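PDB 6YHH: beta-N-acetylglucosaminidase-like protein Glycoside hydrolase family 20 from Flavobacterium johnsoniae, which probably removes terminal beta-linked N-acetylglucosamine units from chitin fragments, as a family 20 chitobiase of the bacterial chitin utilization pathway. Local coordinates for residues Leu9-Gln14 against Ala172-Val177; Asp38-Gly43 against Tyr219-Gly224; Arg47-Leu52 against Ile58-Gly63; Ala113-Glu118 against Arg474-Glu479. All blocks are in the same frame, centred on the assembly; numbering follows the deposited sequence.

Contact 1 of 4, residues Leu9-Gln14 against Ala172-Val177; sequences LMPWPQ and AMKMNV
Pro-11 and Met-173 carry this buried contact, with Met-10 beside them. Pro-11 lays one edge of its ring over the backbone where helix 160-172 has just ended: CD stands 3.5 Å from Met-173 O and CG 3.6 Å from the same oxygen, a contact of aliphatic carbons with a carbonyl. The cis peptide bond before Pro-11 joins this ring to Met-10, whose carbonyl also meets Met-173. Met-173 reaches the other loop with its terminal methyl. Its chain bends at both chi2 (-45°) and chi3 (-53°), which folds CE back against Met-10, 3.4 Å from the backbone O of Met-10 and 3.9 Å from its CG. The end of Met-10 leads away, and its side chain packs on Leu-491 and Val-494 of helix 484-497.

Polar groups at this junction are joined through water and Lys-174. One water donates to Met-10 O at 2.8 Å and to Ala-172 O at 2.7 Å and accepts from Lys-174 NZ, linking the two backbones. A second accepts from Lys-174 NZ at 2.7 Å and lies beside Pro-11 O. The ammonium group, brought round by a turn at chi4 (82°), also bonds Thr-119 OG1 of helix 110-123, which ties a third element into the junction.

Lys-174, with positive phi, is the C-prime residue of a Schellman motif ending helix 160-172, before the chain enters strand 177-184 of the barrel sheet. The contact thus sets the loop before strand 15-19 of the N-terminal domain against a helix-to-strand turn of the TIM barrel, an interdomain seam of the glycoside hydrolase family 20 architecture.

Contact 2 of 4, residues Asp38-Gly43 against Tyr219-Gly224; sequences DSRIFG and YADERG
A salt-bridge network of Arg-40, Asp-221 and Asp-38 links the start of helix 40-56, in the N-terminal domain, to the Schellman end of helix 210-222 in the catalytic barrel. Arg-40 brings two nitrogens to one oxygen: NH2 reaches Asp-221 OD1 at 2.8 Å on its syn side, and NE the same OD1 at 3.2 Å, both from one face of the carboxylate, whose plane is turned 26° from the guanidinium. NE also donates to the backbone O of Asp-221 (2.9 Å), from above the carbonyl plane, while the N of Gly-224, which is the C-prime residue of the Schellman motif, meets that oxygen from the opposite face. Behind the guanidinium, Asp-38 OD2 stands 3.3 Å above its plane, over the centre, an attraction of charges, since no N-H of the guanidinium points at it; the same oxygen accepts from Arg-40 N in a capping bond. NH1 turns to Asp-110 and Gly-84 O, so the charge is shared among three carboxylates.

A methionine in place of Arg-40 would probably leave Asp-221 without its cationic mate and the negative charges of Asp-38 and Asp-110 less well balanced.

Glu-222 folds back at chi2 (-78°), laying its carboxylate over the backbone of Arg-40, with OE2 3.4 Å from Arg-40 CA. The same OE2 accepts from a water at 2.7 Å, which also bonds Ser-39 OG.

Contact 3 of 4, residues Arg47-Leu52 against Ile58-Gly63; sequences RFLRRL and IFFEQG
Leu-49 and Phe-60 begin the apolar part of a local fold-back within the N-terminal domain, in which the loop after helix 40-56 doubles back along the helix that precedes it. Leu-49 splits its two methyls between partners. Leu-49 CD1 meets the Phe-60 ring obliquely, 3.5 Å from Phe-60 CD2; Leu-49 CD2 rests on Gln-62 CB at 3.7 Å. With CG anti to the backbone N (chi1 -171°), the leucine branch points across to the loop. The amide of Gln-62 is turned to a different task, its OE1 accepting from Val-31 N at the start of strand 31-35.

Arg-50, one residue on, supplies the polar grip. Its CB leaves the helix facing away from the loop, but bends at chi2 and chi3 carry the guanidinium round to it, and its two terminal nitrogens take successive carbonyls. NH1 donates to Gly-63 O at 2.8 Å and 165°, the oxygen lying in the guanidinium plane although the nitrogen stands well above the carbonyl plane. NH2 donates to Gln-62 O, also at 2.8 Å, this time within the carbonyl plane. Two bonds to adjacent peptides fix the rotation of the group. Tyr-550 of the second subunit packs on Arg-50, so this surface also takes part in the dimer.

Leu-52 closes the apolar patch at the rim of the Phe-60 ring: its CG lies near the ring plane, 3.8 Å from Phe-60 CE2, and its CD2 3.8 Å from Phe-60 CZ. Phe-29 meets the same ring, and Asp-53 holds the loop backbone, OD1 accepting from Phe-59 N and OD2 from Phe-60 N.

Contact 4 of 4, residues Ala113-Glu118 against Arg474-Glu479; sequences ALHGLE and RLWSAE
His-115 and Trp-476 mark the nearest backbone approach of the two segments, their CA atoms 11.2 Å apart. The first lies within helix 110-123, the second at the last turn of helix 467-476, where Ser-477 leaves helical geometry. At that separation two side chains alone bridge the gap, each pointing at the other.

They form a T-shaped (edge-to-face) pair. The benzo edge of Trp-476 is directed at one face of His-115, with the ring centroids 5.0 Å apart and the planes at 80°. The closest approach is Trp-476 CH2 to His-115 CD2, 3.6 Å, with Trp-476 CZ3 3.7 Å from the same CD2. The indole edge therefore sits over the rim of the imidazole, on the CD2 side, rather than over its middle. Extension of the tryptophan from its helix, CG anti to the backbone N (chi1 174°), delivers the six-membered ring across the gap.

Both rings are also held by their nitrogens: His-115 NE2 bonds Glu-92 OE1, and Trp-476 NE1 bonds Asp-140 OD1. Arg-147 of strand 146-152 packs on both side chains. With an alanine at His-115, the Trp-476 edge would probably lose the face it meets, opening a gap between the helices, and Glu-92 would lose its imidazole partner.

Helix 467-476 follows strand 443-450, which pairs with strand 146-152 to close the TIM barrel. The aromatic pair sets helix 110-123 of the N-terminal domain against the end of helix 467-476, next to where the barrel closes, an interdomain contact between the N-terminal domain and the catalytic TIM barrel of this family 20 enzyme.

How the contacts relate
From the N terminus, residues 9-14 open the loop that contact 1 closes at 172-177. Contact 2 starts inside it, at 38-43, and closes beyond it at 219-224, so the two cross. Contact 3 is nested in both, a short closure of helix 40-56 with the loop after it. Contact 4 opens at 113-118, after contact 3 has closed, and ends at 474-479, crossing contacts 1 and 2. Three contacts therefore bind the N-terminal domain to the barrel. Contacts 1 and 4 have centres about 3 Å apart and form one junction, joined by Trp-12 O and Ser-477 OG, while contact 2 secures a separate flank. Arg-51 and Glu-118 bridge the helices of contacts 3 and 4.

Contact 1 of 4, residues Leu9-Gln14 against Ala172-Val177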
# COMPACT_ATOMS: atom_id res chain seq x y z
N LEU A 9 -8.78 23.84 -7.90
CA LEU A 9 -9.92 23.36 -7.10
C LEU A 9 -10.67 22.36 -7.92
O LEU A 9 -10.96 22.61 -9.10
CB LEU A 9 -10.90 24.48 -6.70
CG LEU A 9 -10.22 25.69 -6.05
CD1 LEU A 9 -11.24 26.79 -5.67
CD2 LEU A 9 -9.36 25.29 -4.86
N MET A 10 -11.10 21.23 -7.33
CA MET A 10 -11.82 20.22 -8.07
C MET A 10 -12.56 19.35 -7.02
O MET A 10 -11.91 18.85 -6.10
CB MET A 10 -10.93 19.29 -8.90
CG MET A 10 -11.73 18.38 -9.80
SD MET A 10 -10.70 17.34 -10.88
CE MET A 10 -9.75 18.55 -11.81
N PRO A 11 -13.89 19.21 -7.08
CA PRO A 11 -14.77 19.93 -8.03
C PRO A 11 -14.63 21.47 -7.94
O PRO A 11 -14.49 22.00 -6.84
CB PRO A 11 -16.16 19.52 -7.55
CG PRO A 11 -15.96 18.20 -6.86
CD PRO A 11 -14.66 18.35 -6.13
N TRP A 12 -14.74 22.13 -9.10
CA TRP A 12 -14.77 23.60 -9.12
C TRP A 12 -16.00 24.09 -8.33
O TRP A 12 -17.14 23.60 -8.61
CB TRP A 12 -14.84 24.09 -10.54
CG TRP A 12 -14.63 25.57 -10.56
CD1 TRP A 12 -15.60 26.53 -10.72
CD2 TRP A 12 -13.42 26.26 -10.26
NE1 TRP A 12 -15.06 27.79 -10.54
CE2 TRP A 12 -13.71 27.66 -10.30
CE3 TRP A 12 -12.09 25.85 -10.02
CZ2 TRP A 12 -12.72 28.64 -10.09
CZ3 TRP A 12 -11.11 26.82 -9.83
CH2 TRP A 12 -11.43 28.22 -9.86
N PRO A 13 -15.78 24.95 -7.31
CA PRO A 13 -16.92 25.33 -6.46
C PRO A 13 -17.95 26.21 -7.19
O PRO A 13 -17.66 26.84 -8.23
CB PRO A 13 -16.28 26.10 -5.35
CG PRO A 13 -14.85 25.55 -5.26
CD PRO A 13 -14.52 25.37 -6.71
N GLN A 14 -19.15 26.22 -6.66
CA GLN A 14 -20.31 26.89 -7.29
C GLN A 14 -20.05 28.43 -7.35
O GLN A 14 -20.47 29.10 -8.31
CB GLN A 14 -21.63 26.62 -6.55
CG GLN A 14 -22.12 25.15 -6.50
CD GLN A 14 -22.56 24.59 -7.85
OE1 GLN A 14 -22.84 25.34 -8.84
NE2 GLN A 14 -22.57 23.24 -7.92
N ALA A 172 -12.02 13.20 -0.51
CA ALA A 172 -11.17 14.24 -1.04
C ALA A 172 -11.76 14.91 -2.24
O ALA A 172 -11.52 16.14 -2.50
CB ALA A 172 -9.81 13.64 -1.38
N MET A 173 -12.56 14.15 -2.99
CA MET A 173 -13.22 14.65 -4.23
C MET A 173 -14.69 15.01 -3.97
O MET A 173 -15.45 15.19 -4.93
CB MET A 173 -13.12 13.62 -5.31
CG MET A 173 -11.68 13.28 -5.72
SD MET A 173 -10.58 14.70 -5.96
CE MET A 173 -11.65 15.59 -7.13
N LYS A 174 -15.12 15.04 -2.71
CA LYS A 174 -16.51 15.33 -2.34
C LYS A 174 -17.53 14.34 -2.85
O LYS A 174 -18.70 14.68 -3.10
CB LYS A 174 -16.89 16.76 -2.70
CG LYS A 174 -16.01 17.77 -2.08
CD LYS A 174 -16.53 19.20 -2.32
CE LYS A 174 -15.59 20.26 -1.77
NZ LYS A 174 -14.48 20.53 -2.71
N MET A 175 -17.08 13.09 -3.08
CA MET A 175 -17.99 12.03 -3.45
C MET A 175 -18.58 11.36 -2.21
O MET A 175 -17.88 11.25 -1.21
CB MET A 175 -17.26 11.01 -4.34
CG MET A 175 -16.84 11.65 -5.61
SD MET A 175 -15.82 10.49 -6.63
CE MET A 175 -17.04 9.25 -7.13
N ASN A 176 -19.85 10.99 -2.26
CA ASN A 176 -20.57 10.56 -1.04
C ASN A 176 -21.25 9.26 -1.08
O ASN A 176 -21.97 8.94 -0.10
CB ASN A 176 -21.60 11.63 -0.62
CG ASN A 176 -22.67 11.84 -1.66
OD1 ASN A 176 -22.63 11.32 -2.78
ND2 ASN A 176 -23.69 12.56 -1.26
N VAL A 177 -21.04 8.45 -2.12
CA VAL A 177 -21.63 7.12 -2.21
C VAL A 177 -20.54 6.12 -2.62
O VAL A 177 -19.79 6.32 -3.61
CB VAL A 177 -22.78 7.04 -3.18
CG1 VAL A 177 -23.26 5.64 -3.32
CG2 VAL A 177 -23.94 8.00 -2.82
O HOH W 1 -12.63 18.46 -3.43
O HOH W 2 -16.04 21.68 -4.65

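Contact 2 of 4, residues Asp38-Gly43 against Tyr219-Gly224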
# COMPACT_ATOMS: atom_id res chain seq x y z
N ASP A 38 -22.13 16.63 14.12
CA ASP A 38 -21.98 15.24 14.44
C ASP A 38 -20.54 14.99 14.81
O ASP A 38 -19.66 15.69 14.31
CB ASP A 38 -22.42 14.33 13.24
CG ASP A 38 -22.32 12.89 13.55
OD1 ASP A 38 -23.31 12.27 14.05
OD2 ASP A 38 -21.21 12.29 13.31
N SER A 39 -20.28 14.01 15.68
CA SER A 39 -18.91 13.70 16.10
C SER A 39 -17.94 13.29 15.00
O SER A 39 -16.72 13.35 15.18
CB SER A 39 -18.92 12.60 17.17
OG SER A 39 -19.53 11.41 16.70
N ARG A 40 -18.43 12.95 13.81
CA ARG A 40 -17.51 12.67 12.68
C ARG A 40 -16.66 13.84 12.32
O ARG A 40 -15.59 13.73 11.70
CB ARG A 40 -18.31 12.21 11.45
CG ARG A 40 -19.16 13.28 10.75
CD ARG A 40 -19.87 12.81 9.46
NE ARG A 40 -20.77 11.68 9.71
CZ ARG A 40 -22.03 11.76 10.12
NH1 ARG A 40 -22.58 12.98 10.27
NH2 ARG A 40 -22.70 10.68 10.42
N ILE A 41 -17.05 15.04 12.80
CA ILE A 41 -16.23 16.20 12.49
C ILE A 41 -14.83 16.09 13.13
O ILE A 41 -13.86 16.66 12.59
CB ILE A 41 -16.96 17.54 12.93
CG1 ILE A 41 -16.28 18.78 12.42
CG2 ILE A 41 -16.97 17.61 14.46
CD1 ILE A 41 -16.24 18.96 10.91
N PHE A 42 -14.70 15.41 14.27
CA PHE A 42 -13.42 15.42 15.03
C PHE A 42 -12.29 14.70 14.28
O PHE A 42 -11.22 15.24 14.10
CB PHE A 42 -13.62 14.90 16.45
CG PHE A 42 -14.60 15.76 17.24
CD1 PHE A 42 -14.37 17.12 17.39
CD2 PHE A 42 -15.76 15.19 17.72
CE1 PHE A 42 -15.31 17.92 18.11
CE2 PHE A 42 -16.67 15.97 18.44
CZ PHE A 42 -16.44 17.31 18.60
N GLY A 43 -12.60 13.52 13.79
CA GLY A 43 -11.56 12.78 13.04
C GLY A 43 -11.29 13.55 11.75
O GLY A 43 -10.11 13.57 11.28
N TYR A 219 -15.99 3.68 8.92
CA TYR A 219 -14.89 4.45 8.33
C TYR A 219 -15.51 5.38 7.30
O TYR A 219 -15.16 6.57 7.20
CB TYR A 219 -13.92 3.46 7.66
CG TYR A 219 -12.63 4.02 7.18
CD1 TYR A 219 -12.52 4.60 5.95
CD2 TYR A 219 -11.47 3.93 7.96
CE1 TYR A 219 -11.30 5.09 5.50
CE2 TYR A 219 -10.27 4.42 7.55
CZ TYR A 219 -10.15 4.98 6.30
OH TYR A 219 -8.92 5.49 5.87
N ALA A 220 -16.42 4.84 6.51
CA ALA A 220 -17.12 5.63 5.47
C ALA A 220 -17.95 6.77 6.10
O ALA A 220 -17.98 7.90 5.64
CB ALA A 220 -18.01 4.77 4.59
N ASP A 221 -18.69 6.43 7.12
CA ASP A 221 -19.63 7.36 7.84
C ASP A 221 -18.84 8.51 8.44
O ASP A 221 -19.23 9.68 8.27
CB ASP A 221 -20.39 6.50 8.93
CG ASP A 221 -21.30 7.32 9.82
OD1 ASP A 221 -20.92 8.50 10.15
OD2 ASP A 221 -22.34 6.71 10.21
N GLU A 222 -17.69 8.21 9.02
CA GLU A 222 -16.81 9.22 9.52
C GLU A 222 -16.40 10.20 8.44
O GLU A 222 -16.09 11.35 8.73
CB GLU A 222 -15.56 8.59 10.18
CG GLU A 222 -15.84 7.94 11.52
CD GLU A 222 -15.96 8.95 12.65
OE1 GLU A 222 -14.92 9.44 13.10
OE2 GLU A 222 -17.11 9.29 13.01
N ARG A 223 -16.38 9.72 7.18
CA ARG A 223 -15.96 10.57 6.04
C ARG A 223 -17.10 11.02 5.19
O ARG A 223 -16.92 11.57 4.09
CB ARG A 223 -14.94 9.74 5.23
CG ARG A 223 -13.62 9.66 5.97
CD ARG A 223 -12.77 8.43 5.54
NE ARG A 223 -11.52 8.28 6.25
CZ ARG A 223 -11.40 7.83 7.51
NH1 ARG A 223 -12.45 7.39 8.20
NH2 ARG A 223 -10.24 7.75 8.08
N GLY A 224 -18.33 10.97 5.74
CA GLY A 224 -19.52 11.48 5.09
C GLY A 224 -20.10 10.70 3.92
O GLY A 224 -20.88 11.24 3.10
O HOH W 3 -14.67 11.61 14.74
O HOH W 4 -17.64 9.81 15.57
O HOH W 5 -14.06 11.45 11.44

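Contact 3 of 4, residues Arg47-Leu52 against Ile58-Gly63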
# COMPACT_ATOMS: atom_id res chain seq x y z
N ARG A 47 -7.59 14.71 10.66
CA ARG A 47 -6.92 14.26 9.40
C ARG A 47 -6.56 15.44 8.53
O ARG A 47 -5.53 15.44 7.95
CB ARG A 47 -7.83 13.29 8.67
CG ARG A 47 -7.94 11.96 9.38
CD ARG A 47 -8.76 10.91 8.68
NE ARG A 47 -10.19 11.20 8.54
CZ ARG A 47 -11.08 10.86 9.47
NH1 ARG A 47 -10.69 10.20 10.57
NH2 ARG A 47 -12.34 11.17 9.28
N PHE A 48 -7.40 16.46 8.47
CA PHE A 48 -7.09 17.69 7.75
C PHE A 48 -5.73 18.28 8.21
O PHE A 48 -4.86 18.64 7.45
CB PHE A 48 -8.25 18.72 7.86
CG PHE A 48 -7.82 20.12 7.54
CD1 PHE A 48 -7.74 20.62 6.25
CD2 PHE A 48 -7.43 20.96 8.56
CE1 PHE A 48 -7.34 21.93 6.00
CE2 PHE A 48 -6.97 22.24 8.30
CZ PHE A 48 -6.92 22.76 7.04
N LEU A 49 -5.62 18.41 9.52
CA LEU A 49 -4.43 19.00 10.13
C LEU A 49 -3.19 18.14 9.85
O LEU A 49 -2.14 18.67 9.48
CB LEU A 49 -4.67 19.19 11.62
CG LEU A 49 -3.60 19.99 12.36
CD1 LEU A 49 -3.63 21.39 11.82
CD2 LEU A 49 -3.86 20.02 13.86
N ARG A 50 -3.32 16.83 10.01
CA ARG A 50 -2.26 15.91 9.66
C ARG A 50 -1.85 16.04 8.21
O ARG A 50 -0.65 16.12 7.88
CB ARG A 50 -2.60 14.46 9.98
CG ARG A 50 -2.86 14.11 11.44
CD ARG A 50 -1.53 14.17 12.24
NE ARG A 50 -1.17 15.49 12.68
CZ ARG A 50 -1.71 16.15 13.71
NH1 ARG A 50 -2.75 15.61 14.38
NH2 ARG A 50 -1.25 17.34 14.01
N ARG A 51 -2.84 16.11 7.31
CA ARG A 51 -2.52 16.22 5.91
C ARG A 51 -1.83 17.56 5.58
O ARG A 51 -0.83 17.62 4.85
CB ARG A 51 -3.76 16.04 5.05
CG ARG A 51 -4.27 14.62 5.09
CD ARG A 51 -5.71 14.48 4.67
NE ARG A 51 -5.96 14.86 3.31
CZ ARG A 51 -7.16 15.13 2.80
NH1 ARG A 51 -8.21 15.21 3.59
NH2 ARG A 51 -7.29 15.39 1.50
N LEU A 52 -2.37 18.62 6.13
CA LEU A 52 -1.75 19.93 5.93
C LEU A 52 -0.31 19.99 6.41
O LEU A 52 0.54 20.54 5.74
CB LEU A 52 -2.62 20.99 6.65
CG LEU A 52 -2.17 22.42 6.46
CD1 LEU A 52 -2.13 22.83 4.98
CD2 LEU A 52 -3.03 23.38 7.26
N ILE A 58 5.43 22.09 9.02
CA ILE A 58 5.38 23.14 10.04
C ILE A 58 5.52 22.60 11.44
O ILE A 58 6.13 23.27 12.27
CB ILE A 58 4.17 24.05 9.82
CG1 ILE A 58 4.42 24.85 8.54
CG2 ILE A 58 3.96 24.94 11.08
CD1 ILE A 58 3.26 25.68 8.04
N PHE A 59 5.00 21.41 11.69
CA PHE A 59 4.90 20.76 13.01
C PHE A 59 3.90 21.53 13.88
O PHE A 59 4.27 22.22 14.85
CB PHE A 59 6.28 20.61 13.69
CG PHE A 59 7.19 19.57 13.05
CD1 PHE A 59 7.70 19.70 11.77
CD2 PHE A 59 7.54 18.46 13.78
CE1 PHE A 59 8.56 18.74 11.23
CE2 PHE A 59 8.37 17.50 13.21
CZ PHE A 59 8.82 17.63 11.95
N PHE A 60 2.64 21.42 13.52
CA PHE A 60 1.56 22.15 14.23
C PHE A 60 1.49 21.70 15.67
O PHE A 60 1.76 20.54 16.01
CB PHE A 60 0.21 21.89 13.51
CG PHE A 60 0.17 22.45 12.11
CD1 PHE A 60 0.52 23.72 11.88
CD2 PHE A 60 -0.28 21.67 11.03
CE1 PHE A 60 0.45 24.28 10.63
CE2 PHE A 60 -0.38 22.23 9.79
CZ PHE A 60 0.04 23.50 9.55
N GLU A 61 1.04 22.61 16.52
CA GLU A 61 0.86 22.30 17.96
C GLU A 61 -0.12 21.25 18.31
O GLU A 61 0.10 20.48 19.20
CB GLU A 61 0.49 23.61 18.76
N GLN A 62 -1.29 21.19 17.69
CA GLN A 62 -2.31 20.29 18.09
C GLN A 62 -2.04 18.89 17.59
O GLN A 62 -1.56 18.71 16.43
CB GLN A 62 -3.64 20.75 17.46
CG GLN A 62 -4.24 21.94 18.16
CD GLN A 62 -5.34 22.51 17.35
OE1 GLN A 62 -5.09 23.11 16.31
NE2 GLN A 62 -6.59 22.23 17.75
N GLY A 63 -2.37 17.93 18.44
CA GLY A 63 -2.33 16.54 18.04
C GLY A 63 -3.72 16.14 17.58
O GLY A 63 -4.15 16.59 16.54
O HOH W 6 1.73 18.32 14.34

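Contact 4 of 4, residues Ala113-Glu118 against Arg474-Glu479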
# COMPACT_ATOMS: atom_id res chain seq x y z
N ALA A 113 -18.96 20.94 6.23
CA ALA A 113 -17.64 21.32 6.76
C ALA A 113 -16.52 20.36 6.32
O ALA A 113 -15.44 20.80 6.02
CB ALA A 113 -17.65 21.44 8.25
N LEU A 114 -16.82 19.06 6.31
CA LEU A 114 -15.85 18.08 5.81
C LEU A 114 -15.47 18.40 4.36
O LEU A 114 -14.33 18.34 3.98
CB LEU A 114 -16.37 16.66 5.91
CG LEU A 114 -16.48 16.14 7.33
CD1 LEU A 114 -17.10 14.78 7.32
CD2 LEU A 114 -15.14 16.12 8.05
N HIS A 115 -16.45 18.76 3.55
CA HIS A 115 -16.17 19.15 2.19
C HIS A 115 -15.29 20.39 2.15
O HIS A 115 -14.35 20.55 1.34
CB HIS A 115 -17.48 19.43 1.39
CG HIS A 115 -18.38 18.24 1.20
ND1 HIS A 115 -17.92 16.94 0.99
CD2 HIS A 115 -19.73 18.17 1.15
CE1 HIS A 115 -18.96 16.13 0.83
NE2 HIS A 115 -20.07 16.87 0.90
N GLY A 116 -15.63 21.36 3.00
CA GLY A 116 -14.86 22.60 2.98
C GLY A 116 -13.43 22.43 3.35
O GLY A 116 -12.57 23.18 2.86
N LEU A 117 -13.14 21.46 4.23
CA LEU A 117 -11.76 21.19 4.53
C LEU A 117 -10.97 20.71 3.29
O LEU A 117 -9.80 21.05 3.10
CB LEU A 117 -11.67 20.13 5.63
CG LEU A 117 -12.17 20.52 7.03
CD1 LEU A 117 -12.18 19.25 7.88
CD2 LEU A 117 -11.34 21.66 7.55
N GLU A 118 -11.64 19.97 2.41
CA GLU A 118 -11.01 19.52 1.15
C GLU A 118 -10.74 20.67 0.23
O GLU A 118 -9.70 20.76 -0.38
CB GLU A 118 -11.83 18.48 0.44
CG GLU A 118 -12.04 17.22 1.29
CD GLU A 118 -10.75 16.44 1.60
OE1 GLU A 118 -9.70 16.66 0.93
OE2 GLU A 118 -10.87 15.53 2.48
N ARG A 474 -17.90 16.51 -12.49
CA ARG A 474 -19.20 16.46 -13.17
C ARG A 474 -20.38 16.28 -12.24
O ARG A 474 -21.48 16.81 -12.47
CB ARG A 474 -19.22 15.41 -14.27
CG ARG A 474 -20.53 15.30 -15.08
CD ARG A 474 -21.01 16.60 -15.75
NE ARG A 474 -19.91 17.11 -16.55
CZ ARG A 474 -19.38 18.32 -16.44
NH1 ARG A 474 -19.85 19.31 -15.66
NH2 ARG A 474 -18.34 18.54 -17.16
N LEU A 475 -20.21 15.53 -11.18
CA LEU A 475 -21.31 15.19 -10.33
C LEU A 475 -21.58 16.28 -9.29
O LEU A 475 -22.68 16.34 -8.77
CB LEU A 475 -21.04 13.83 -9.66
CG LEU A 475 -20.98 12.69 -10.69
CD1 LEU A 475 -20.64 11.40 -9.93
CD2 LEU A 475 -22.20 12.59 -11.59
N TRP A 476 -20.59 17.14 -9.01
CA TRP A 476 -20.74 18.20 -7.98
C TRP A 476 -20.95 19.58 -8.61
O TRP A 476 -21.82 20.34 -8.19
CB TRP A 476 -19.49 18.21 -7.08
CG TRP A 476 -19.48 19.36 -6.08
CD1 TRP A 476 -19.25 20.67 -6.36
CD2 TRP A 476 -19.75 19.28 -4.69
NE1 TRP A 476 -19.40 21.43 -5.20
CE2 TRP A 476 -19.67 20.58 -4.16
CE3 TRP A 476 -20.01 18.21 -3.82
CZ2 TRP A 476 -19.93 20.86 -2.83
CZ3 TRP A 476 -20.25 18.51 -2.47
CH2 TRP A 476 -20.21 19.82 -1.99
N SER A 477 -20.10 19.92 -9.57
CA SER A 477 -19.99 21.30 -10.05
C SER A 477 -21.18 21.63 -10.99
O SER A 477 -21.96 20.78 -11.43
CB SER A 477 -18.71 21.48 -10.84
OG SER A 477 -17.57 21.38 -9.98
N ALA A 478 -21.26 22.89 -11.30
CA ALA A 478 -22.31 23.38 -12.19
C ALA A 478 -22.22 22.70 -13.56
O ALA A 478 -21.13 22.37 -14.02
CB ALA A 478 -22.15 24.90 -12.37
N GLU A 479 -23.37 22.60 -14.23
CA GLU A 479 -23.47 21.92 -15.51
C GLU A 479 -22.61 22.56 -16.56
O GLU A 479 -22.14 21.87 -17.45
CB GLU A 479 -24.92 21.91 -15.97
CG GLU A 479 -25.18 21.18 -17.28
CD GLU A 479 -26.64 21.04 -17.67
OE1 GLU A 479 -27.50 21.75 -17.10
OE2 GLU A 479 -26.90 20.16 -18.55